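Local coordinates for protein pectinesterase A (Erwinia chrysanthemi, PDB 2NTP) that catalyses the hydrolysis of methyl esters along the galacturonate chain of pectin, releasing methanol, a reaction thought to begin the maceration and soft rot of plant tissue, at residues A6-S11 with K19-A24; L156-G161 with G181-N186; G219-N224 with I262-F267. One frame throughout, in Å; residues are numbered along the deposited sequence.

Interaction 1 of 3, residues A6-S11 with K19-A24; sequences AVVSKS and KTIADA
Strand 6-8 and helix 21-26 are the first two elements of a beta-alpha-beta unit completed by strand 35-39, and this contact is where the helix packs against strand 6-8 at one edge of the long parallel sheet of the beta-helix. The apolar packing centres on Val8. Its CG1 is anti to the backbone N (chi1 -176°) and lies along the start of the first helical turn, 3.9 Å from Thr20 C and 4.1 Å from Ile21 CG1. The other branch, CG2, reaches farther along the same turn and meets Ala24 CB at 3.6 Å. A second strand residue, Ala6, brings its CB to 4.2 Å from Ala24 CB. Alanine suits both of these places because a lone methyl lets helix and strand come close, while branched Val8 touches both the start and the end of that turn. Ile37 of strand 35-39 also touches Val8 and Ala24, and Tyr44 touches Val8 and Ile21, so the cluster is buried.

Polar contacts lie around this apolar cluster. At the helix N-terminus Thr20 is the N-cap: its OG1 accepts from Asp23 N at 3.1 Å, with an N-H...O angle of 154°, which satisfies an amide of the first turn. Glu46 takes up the amides of Ile21 and Ala22. In the loop after strand 6-8, Ser9 OG donates to Ser11 O at 3.0 Å, on a lone pair of that carbonyl, and also pairs with Thr17 OG1.

One water joins the segments. It donates to Lys19 O at 2.7 Å and accepts from Lys10 NZ at 3.1 Å, the same ammonium group that bonds to Val43 O.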
loop_
_atom_site.group_PDB
_atom_site.type_symbol
_atom_site.label_atom_id
_atom_site.label_comp_id
_atom_site.label_asym_id
_atom_site.label_seq_id
_atom_site.Cartn_x
_atom_site.Cartn_y
_atom_site.Cartn_z
ATOM N N ALA A 6 17.757 -8.826 18.532
ATOM C CA ALA A 6 17.011 -10.080 18.611
ATOM C C ALA A 6 17.040 -10.804 17.272
ATOM O O ALA A 6 17.169 -10.171 16.223
ATOM C CB ALA A 6 15.577 -9.817 19.043
ATOM N N VAL A 7 16.932 -12.131 17.315
ATOM C CA VAL A 7 16.879 -12.951 16.102
ATOM C C VAL A 7 15.656 -13.866 16.151
ATOM O O VAL A 7 15.368 -14.471 17.184
ATOM C CB VAL A 7 18.175 -13.790 15.899
ATOM C CG1 VAL A 7 18.108 -14.599 14.608
ATOM C CG2 VAL A 7 19.409 -12.891 15.881
ATOM N N VAL A 8 14.937 -13.941 15.033
ATOM C CA VAL A 8 13.792 -14.839 14.883
ATOM C C VAL A 8 14.151 -15.939 13.886
ATOM O O VAL A 8 14.707 -15.659 12.824
ATOM C CB VAL A 8 12.521 -14.080 14.397
ATOM C CG1 VAL A 8 11.312 -15.006 14.350
ATOM C CG2 VAL A 8 12.219 -12.903 15.295
ATOM N N SER A 9 13.845 -17.187 14.240
ATOM C CA SER A 9 14.077 -18.321 13.344
ATOM C C SER A 9 13.056 -19.435 13.550
ATOM O O SER A 9 12.454 -19.550 14.620
ATOM C CB SER A 9 15.498 -18.875 13.511
ATOM O OG SER A 9 15.629 -19.591 14.722
ATOM N N LYS A 10 12.875 -20.247 12.512
ATOM C CA LYS A 10 11.985 -21.402 12.558
ATOM C C LYS A 10 12.641 -22.593 13.251
ATOM O O LYS A 10 11.950 -23.466 13.781
ATOM C CB LYS A 10 11.559 -21.804 11.140
ATOM C CG LYS A 10 10.566 -20.857 10.479
ATOM C CD LYS A 10 9.198 -20.936 11.139
ATOM C CE LYS A 10 8.219 -19.990 10.481
ATOM N NZ LYS A 10 6.897 -20.001 11.164
ATOM N N SER A 11 13.973 -22.621 13.241
ATOM C CA SER A 11 14.735 -23.746 13.781
ATOM C C SER A 11 15.194 -23.514 15.218
ATOM O O SER A 11 15.631 -22.417 15.574
ATOM C CB SER A 11 15.944 -24.049 12.891
ATOM O OG SER A 11 15.538 -24.410 11.581
ATOM N N LYS A 19 10.867 -17.622 18.510
ATOM C CA LYS A 19 10.053 -18.437 17.606
ATOM C C LYS A 19 9.116 -17.585 16.751
ATOM O O LYS A 19 8.840 -17.925 15.597
ATOM C CB LYS A 19 9.250 -19.480 18.386
ATOM C CG LYS A 19 10.092 -20.599 18.986
ATOM C CD LYS A 19 9.231 -21.653 19.681
ATOM C CE LYS A 19 8.508 -22.553 18.678
ATOM N NZ LYS A 19 7.716 -23.624 19.356
ATOM N N THR A 20 8.622 -16.491 17.326
ATOM C CA THR A 20 7.715 -15.582 16.617
ATOM C C THR A 20 8.251 -14.152 16.587
ATOM O O THR A 20 8.964 -13.725 17.496
ATOM C CB THR A 20 6.284 -15.561 17.224
ATOM O OG1 THR A 20 6.269 -14.772 18.421
ATOM C CG2 THR A 20 5.766 -16.976 17.514
ATOM N N ILE A 21 7.883 -13.416 15.537
ATOM C CA ILE A 21 8.271 -12.011 15.384
ATOM C C ILE A 21 7.621 -11.140 16.462
ATOM O O ILE A 21 8.260 -10.242 17.009
ATOM C CB ILE A 21 7.924 -11.469 13.969
ATOM C CG1 ILE A 21 8.552 -12.354 12.888
ATOM C CG2 ILE A 21 8.402 -10.026 13.801
ATOM C CD1 ILE A 21 7.918 -12.177 11.507
ATOM N N ALA A 22 6.356 -11.415 16.765
ATOM C CA ALA A 22 5.636 -10.714 17.830
ATOM C C ALA A 22 6.364 -10.779 19.176
ATOM O O ALA A 22 6.434 -9.777 19.889
ATOM C CB ALA A 22 4.223 -11.257 17.966
ATOM N N ASP A 23 6.893 -11.957 19.511
ATOM C CA ASP A 23 7.648 -12.143 20.752
ATOM C C ASP A 23 8.944 -11.331 20.758
ATOM O O ASP A 23 9.278 -10.713 21.772
ATOM C CB ASP A 23 7.936 -13.624 21.013
ATOM C CG ASP A 23 6.690 -14.410 21.402
ATOM O OD1 ASP A 23 5.664 -13.793 21.766
ATOM O OD2 ASP A 23 6.736 -15.655 21.347
ATOM N N ALA A 24 9.656 -11.332 19.630
ATOM C CA ALA A 24 10.901 -10.562 19.492
ATOM C C ALA A 24 10.654 -9.059 19.635
ATOM O O ALA A 24 11.410 -8.359 20.314
ATOM C CB ALA A 24 11.586 -10.875 18.166
HETATM O O HOH W 1 6.950 -19.049 14.107
#

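Interaction 2 of 3, residues L156-G161 with G181-N186; sequences LYVSGG and GTALFN. With ADA (alpha-D-galactopyranuronic acid), chain C.
Two backbone hydrogen bonds tie the 156-161 segment to 181-186, and both use amides of the second segment. Gly181 N donates to Val158 O at 2.8 Å, with an N-H...O angle of 153°. Thr182 N donates to Gly161 O at 2.9 Å, bent to a similar degree. In each the donor stands well above the carbonyl plane. Gly181 fits here because any CB would press on the carbonyl oxygens of Val158 and Ser159.

A water donates to Gly160 O at 2.8 Å and to Thr182 OG1 at 2.8 Å. That hydroxyl also bonds to Tyr218 O, so it gives its proton there and accepts from the water. Gly160 has a positive phi (68°), which glycine adopts readily, and its amide makes a weak hydrogen bond to Asp180 OD2. The other oxygen of Asp180 is hydrogen-bonded to Ser159 OG.

The fold is the right-handed parallel beta-helix of the pectinesterases. Strand 156-158 belongs to one of its parallel sheets and strand 182-186 to another, so side chains that face each other across the contact fill the interior. Leu156 and Phe185 meet tip to tip: Leu156 CD2 lies at the edge of the Phe185 ring, in its plane, 3.6 Å from Phe185 CE2. Val158 CG2, in the crowded position between the backbone N and carbonyl carbon, packs against Ala183 CB at 3.9 Å. The small alanine methyl accommodates this branched neighbour.

Tyr157, between Leu156 and Val158 in the strand, faces the opposite way into the glycan pocket. Its ring stacks with Tyr134 and Phe178, and its OH comes to 3.8 Å from O3 of a bound galacturonate.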
loop_
_atom_site.group_PDB
_atom_site.type_symbol
_atom_site.label_atom_id
_atom_site.label_comp_id
_atom_site.label_asym_id
_atom_site.label_seq_id
_atom_site.Cartn_x
_atom_site.Cartn_y
_atom_site.Cartn_z
ATOM N N LEU A 156 -1.769 -1.853 0.062
ATOM C CA LEU A 156 -0.980 -0.888 0.834
ATOM C C LEU A 156 -1.795 0.347 1.207
ATOM O O LEU A 156 -2.237 1.097 0.331
ATOM C CB LEU A 156 0.271 -0.470 0.060
ATOM C CG LEU A 156 1.127 0.618 0.724
ATOM C CD1 LEU A 156 1.606 0.196 2.124
ATOM C CD2 LEU A 156 2.314 0.986 -0.173
ATOM N N TYR A 157 -1.957 0.547 2.513
ATOM C CA TYR A 157 -2.741 1.645 3.075
ATOM C C TYR A 157 -1.740 2.608 3.705
ATOM O O TYR A 157 -1.170 2.312 4.750
ATOM C CB TYR A 157 -3.691 1.086 4.148
ATOM C CG TYR A 157 -4.807 2.001 4.648
ATOM C CD1 TYR A 157 -4.855 3.360 4.320
ATOM C CD2 TYR A 157 -5.817 1.492 5.471
ATOM C CE1 TYR A 157 -5.886 4.186 4.799
ATOM C CE2 TYR A 157 -6.841 2.306 5.955
ATOM C CZ TYR A 157 -6.875 3.643 5.612
ATOM O OH TYR A 157 -7.893 4.438 6.095
ATOM N N VAL A 158 -1.496 3.738 3.048
ATOM C CA VAL A 158 -0.556 4.735 3.556
ATOM C C VAL A 158 -1.288 5.989 4.040
ATOM O O VAL A 158 -1.799 6.768 3.238
ATOM C CB VAL A 158 0.552 5.088 2.515
ATOM C CG1 VAL A 158 1.641 4.012 2.502
ATOM C CG2 VAL A 158 -0.037 5.267 1.117
ATOM N N SER A 159 -1.344 6.158 5.361
ATOM C CA SER A 159 -1.994 7.316 5.976
ATOM C C SER A 159 -0.982 8.151 6.769
ATOM O O SER A 159 0.167 7.756 6.915
ATOM C CB SER A 159 -3.136 6.843 6.882
ATOM O OG SER A 159 -3.932 7.925 7.335
ATOM N N GLY A 160 -1.413 9.311 7.251
ATOM C CA GLY A 160 -0.594 10.152 8.125
ATOM C C GLY A 160 0.623 10.795 7.489
ATOM O O GLY A 160 0.501 11.623 6.590
ATOM N N GLY A 161 1.803 10.413 7.974
ATOM C CA GLY A 161 3.040 11.106 7.638
ATOM C C GLY A 161 3.746 10.593 6.399
ATOM O O GLY A 161 3.105 10.236 5.405
ATOM N N GLY A 181 -1.423 9.581 3.064
ATOM C CA GLY A 181 -0.030 9.793 3.463
ATOM C C GLY A 181 0.821 10.418 2.373
ATOM O O GLY A 181 0.401 10.531 1.210
ATOM N N THR A 182 2.012 10.861 2.761
ATOM C CA THR A 182 3.029 11.249 1.801
ATOM C C THR A 182 3.880 9.999 1.613
ATOM O O THR A 182 4.633 9.613 2.505
ATOM C CB THR A 182 3.887 12.419 2.320
ATOM O OG1 THR A 182 3.052 13.570 2.530
ATOM C CG2 THR A 182 4.983 12.767 1.324
ATOM N N ALA A 183 3.722 9.348 0.465
ATOM C CA ALA A 183 4.387 8.079 0.221
ATOM C C ALA A 183 5.165 8.155 -1.079
ATOM O O ALA A 183 4.591 8.384 -2.150
ATOM C CB ALA A 183 3.368 6.934 0.179
ATOM N N LEU A 184 6.479 7.984 -0.966
ATOM C CA LEU A 184 7.390 8.050 -2.103
ATOM C C LEU A 184 7.869 6.645 -2.442
ATOM O O LEU A 184 8.282 5.891 -1.553
ATOM C CB LEU A 184 8.588 8.958 -1.774
ATOM C CG LEU A 184 9.712 9.098 -2.811
ATOM C CD1 LEU A 184 9.207 9.772 -4.100
ATOM C CD2 LEU A 184 10.878 9.884 -2.227
ATOM N N PHE A 185 7.808 6.305 -3.728
ATOM C CA PHE A 185 8.189 4.983 -4.208
ATOM C C PHE A 185 9.289 5.165 -5.237
ATOM O O PHE A 185 9.109 5.901 -6.214
ATOM C CB PHE A 185 6.985 4.272 -4.849
ATOM C CG PHE A 185 5.805 4.128 -3.927
ATOM C CD1 PHE A 185 4.895 5.176 -3.754
ATOM C CD2 PHE A 185 5.608 2.945 -3.220
ATOM C CE1 PHE A 185 3.814 5.042 -2.890
ATOM C CE2 PHE A 185 4.530 2.803 -2.357
ATOM C CZ PHE A 185 3.633 3.851 -2.187
ATOM N N ASN A 186 10.429 4.520 -5.014
ATOM C CA ASN A 186 11.528 4.587 -5.973
ATOM C C ASN A 186 12.050 3.213 -6.362
ATOM O O ASN A 186 12.317 2.372 -5.500
ATOM C CB ASN A 186 12.672 5.458 -5.456
ATOM C CG ASN A 186 13.762 5.659 -6.505
ATOM O OD1 ASN A 186 14.854 5.102 -6.397
ATOM N ND2 ASN A 186 13.447 6.412 -7.546
HETATM C C1 ADA C . -13.962 3.753 5.318
HETATM C C2 ADA C . -13.321 5.043 5.833
HETATM C C3 ADA C . -11.837 4.830 6.140
HETATM C C4 ADA C . -11.632 3.620 7.057
HETATM C C5 ADA C . -12.318 2.396 6.450
HETATM C C6 ADA C . -12.192 1.184 7.334
HETATM O O2 ADA C . -13.476 6.052 4.833
HETATM O O3 ADA C . -11.266 6.019 6.712
HETATM O O4 ADA C . -12.205 3.859 8.351
HETATM O O5 ADA C . -13.709 2.679 6.231
HETATM O O6B ADA C . -11.085 0.920 7.851
HETATM O O6A ADA C . -13.207 0.483 7.514
HETATM O O HOH W 2 2.037 13.408 5.146
#

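Interaction 3 of 3, residues G219-N224 with I262-F267; sequences GLVITN and IGQTVF
Strands 220-223 and 264-267 run parallel, their axes 4.8 Å apart and 7° from alignment, with Leu220, Val221 and Ile222 opposite Thr265, Val266 and Phe267. The hydrogen bonds alternate in direction: Leu220 N donates to Gln264 O, Val266 N gives one back to Leu220 O, and Ile222 N donates to Val266 O. The last is the straightest, 2.8 Å from Ile222 N to Val266 O with an angle of 179°, and runs nearly along the C=O axis.

Gln264 continues the ladder with its side chain. Its CG is anti to the backbone N and the chain stays extended, so Gln264 OE1 accepts a hydrogen bond from Gly219 N at 2.8 Å, although the donor sits well above the amide plane. Glycine is apt at 219, since a CB would collide with Gln264 O.

Ile222 and Phe267 lie side by side on one face of the sheet. Ile222 CB is 3.7 Å from Phe267 CD2. Ile222 CD1 lies over one face of the Phe267 ring, displaced toward its rim, 4.3 Å from the centroid and 22° off the normal, in a CH-pi contact. That methyl also meets Thr265 CG2 at 3.9 Å. Thr265 OG1 is satisfied by Thr208 OG1. Val221 and Val266, beta-branched residues well suited to strands, occupy the other face, where Val266 touches Leu320 and Tyr328.

Aliphatic and aromatic side chains aligned in register on successive parallel rungs, here Phe185, Ile222 and Phe267, are typical of the interior of a right-handed parallel beta-helix.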
loop_
_atom_site.group_PDB
_atom_site.type_symbol
_atom_site.label_atom_id
_atom_site.label_comp_id
_atom_site.label_asym_id
_atom_site.label_seq_id
_atom_site.Cartn_x
_atom_site.Cartn_y
_atom_site.Cartn_z
ATOM N N GLY A 219 1.287 13.678 -1.991
ATOM C CA GLY A 219 0.552 12.454 -1.702
ATOM C C GLY A 219 1.384 11.264 -2.129
ATOM O O GLY A 219 2.452 11.012 -1.567
ATOM N N LEU A 220 0.904 10.551 -3.145
ATOM C CA LEU A 220 1.597 9.368 -3.657
ATOM C C LEU A 220 2.490 9.775 -4.815
ATOM O O LEU A 220 2.004 10.283 -5.832
ATOM C CB LEU A 220 0.591 8.298 -4.093
ATOM C CG LEU A 220 -0.552 8.014 -3.105
ATOM C CD1 LEU A 220 -1.539 7.031 -3.704
ATOM C CD2 LEU A 220 -0.028 7.504 -1.765
ATOM N N VAL A 221 3.794 9.561 -4.649
ATOM C CA VAL A 221 4.782 9.961 -5.651
ATOM C C VAL A 221 5.583 8.730 -6.057
ATOM O O VAL A 221 6.258 8.111 -5.225
ATOM C CB VAL A 221 5.703 11.097 -5.133
ATOM C CG1 VAL A 221 6.694 11.539 -6.218
ATOM C CG2 VAL A 221 4.867 12.298 -4.649
ATOM N N ILE A 222 5.484 8.365 -7.332
ATOM C CA ILE A 222 6.116 7.145 -7.843
ATOM C C ILE A 222 7.215 7.521 -8.839
ATOM O O ILE A 222 6.937 8.146 -9.865
ATOM C CB ILE A 222 5.074 6.189 -8.496
ATOM C CG1 ILE A 222 4.075 5.673 -7.454
ATOM C CG2 ILE A 222 5.762 4.988 -9.152
ATOM C CD1 ILE A 222 2.760 6.429 -7.422
ATOM N N THR A 223 8.454 7.146 -8.528
ATOM C CA THR A 223 9.611 7.559 -9.336
ATOM C C THR A 223 10.458 6.373 -9.786
ATOM O O THR A 223 10.667 5.425 -9.024
ATOM C CB THR A 223 10.533 8.572 -8.576
ATOM O OG1 THR A 223 11.128 7.940 -7.435
ATOM C CG2 THR A 223 9.756 9.796 -8.122
ATOM N N ASN A 224 10.950 6.439 -11.024
ATOM C CA ASN A 224 11.925 5.469 -11.533
ATOM C C ASN A 224 11.466 4.029 -11.321
ATOM O O ASN A 224 12.252 3.156 -10.945
ATOM C CB ASN A 224 13.295 5.697 -10.880
ATOM C CG ASN A 224 13.736 7.156 -10.926
ATOM O OD1 ASN A 224 14.067 7.753 -9.893
ATOM N ND2 ASN A 224 13.741 7.737 -12.117
ATOM N N ILE A 262 -8.625 15.643 -1.920
ATOM C CA ILE A 262 -8.406 15.768 -3.358
ATOM C C ILE A 262 -7.025 15.186 -3.642
ATOM O O ILE A 262 -6.001 15.880 -3.603
ATOM C CB ILE A 262 -8.572 17.236 -3.837
ATOM C CG1 ILE A 262 -10.024 17.696 -3.629
ATOM C CG2 ILE A 262 -8.189 17.384 -5.306
ATOM C CD1 ILE A 262 -10.193 19.200 -3.514
ATOM N N GLY A 263 -7.022 13.883 -3.908
ATOM C CA GLY A 263 -5.799 13.088 -3.890
ATOM C C GLY A 263 -4.772 13.450 -4.936
ATOM O O GLY A 263 -5.113 13.961 -6.005
ATOM N N GLN A 264 -3.509 13.190 -4.606
ATOM C CA GLN A 264 -2.404 13.374 -5.537
ATOM C C GLN A 264 -1.719 12.047 -5.828
ATOM O O GLN A 264 -1.343 11.327 -4.905
ATOM C CB GLN A 264 -1.377 14.374 -4.986
ATOM C CG GLN A 264 -0.161 14.572 -5.898
ATOM C CD GLN A 264 0.974 15.302 -5.207
ATOM O OE1 GLN A 264 1.812 14.691 -4.541
ATOM N NE2 GLN A 264 1.007 16.625 -5.368
ATOM N N THR A 265 -1.575 11.736 -7.114
ATOM C CA THR A 265 -0.675 10.678 -7.563
ATOM C C THR A 265 0.146 11.247 -8.704
ATOM O O THR A 265 -0.412 11.731 -9.698
ATOM C CB THR A 265 -1.421 9.423 -8.064
ATOM O OG1 THR A 265 -2.199 8.871 -7.000
ATOM C CG2 THR A 265 -0.430 8.372 -8.540
ATOM N N VAL A 266 1.468 11.205 -8.544
ATOM C CA VAL A 266 2.385 11.668 -9.585
ATOM C C VAL A 266 3.356 10.550 -9.950
ATOM O O VAL A 266 3.992 9.959 -9.067
ATOM C CB VAL A 266 3.158 12.935 -9.150
ATOM C CG1 VAL A 266 4.068 13.410 -10.276
ATOM C CG2 VAL A 266 2.188 14.046 -8.752
ATOM N N PHE A 267 3.437 10.255 -11.248
ATOM C CA PHE A 267 4.397 9.294 -11.790
ATOM C C PHE A 267 5.504 10.056 -12.497
ATOM O O PHE A 267 5.228 10.880 -13.369
ATOM C CB PHE A 267 3.732 8.350 -12.796
ATOM C CG PHE A 267 2.782 7.366 -12.177
ATOM C CD1 PHE A 267 1.433 7.681 -12.025
ATOM C CD2 PHE A 267 3.229 6.112 -11.757
ATOM C CE1 PHE A 267 0.549 6.771 -11.455
ATOM C CE2 PHE A 267 2.350 5.195 -11.185
ATOM C CZ PHE A 267 1.006 5.527 -11.035
#

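All three interactions reach the same long parallel sheet. Interaction 1 lies at its strand 6-8 edge, far from the catalytic and substrate-binding residues, its centre 28 Å from that of interaction 2 and 36 Å from that of interaction 3. The latter two have centres 9 Å apart and touch, because strands 182-186 and 220-223 are neighbours. Phe185 O lies 2.7 Å from Thr223 N, a probable hydrogen bond, and Val158 CG2 packs on Leu220 CD2 at 3.6 Å. Interaction 2 is also near the catalytic groove: the Leu156 side chain is about 8 Å from that of the proton donor Asp154, and the Ser159 side chain about 6 Å from a bound methyl galacturonate.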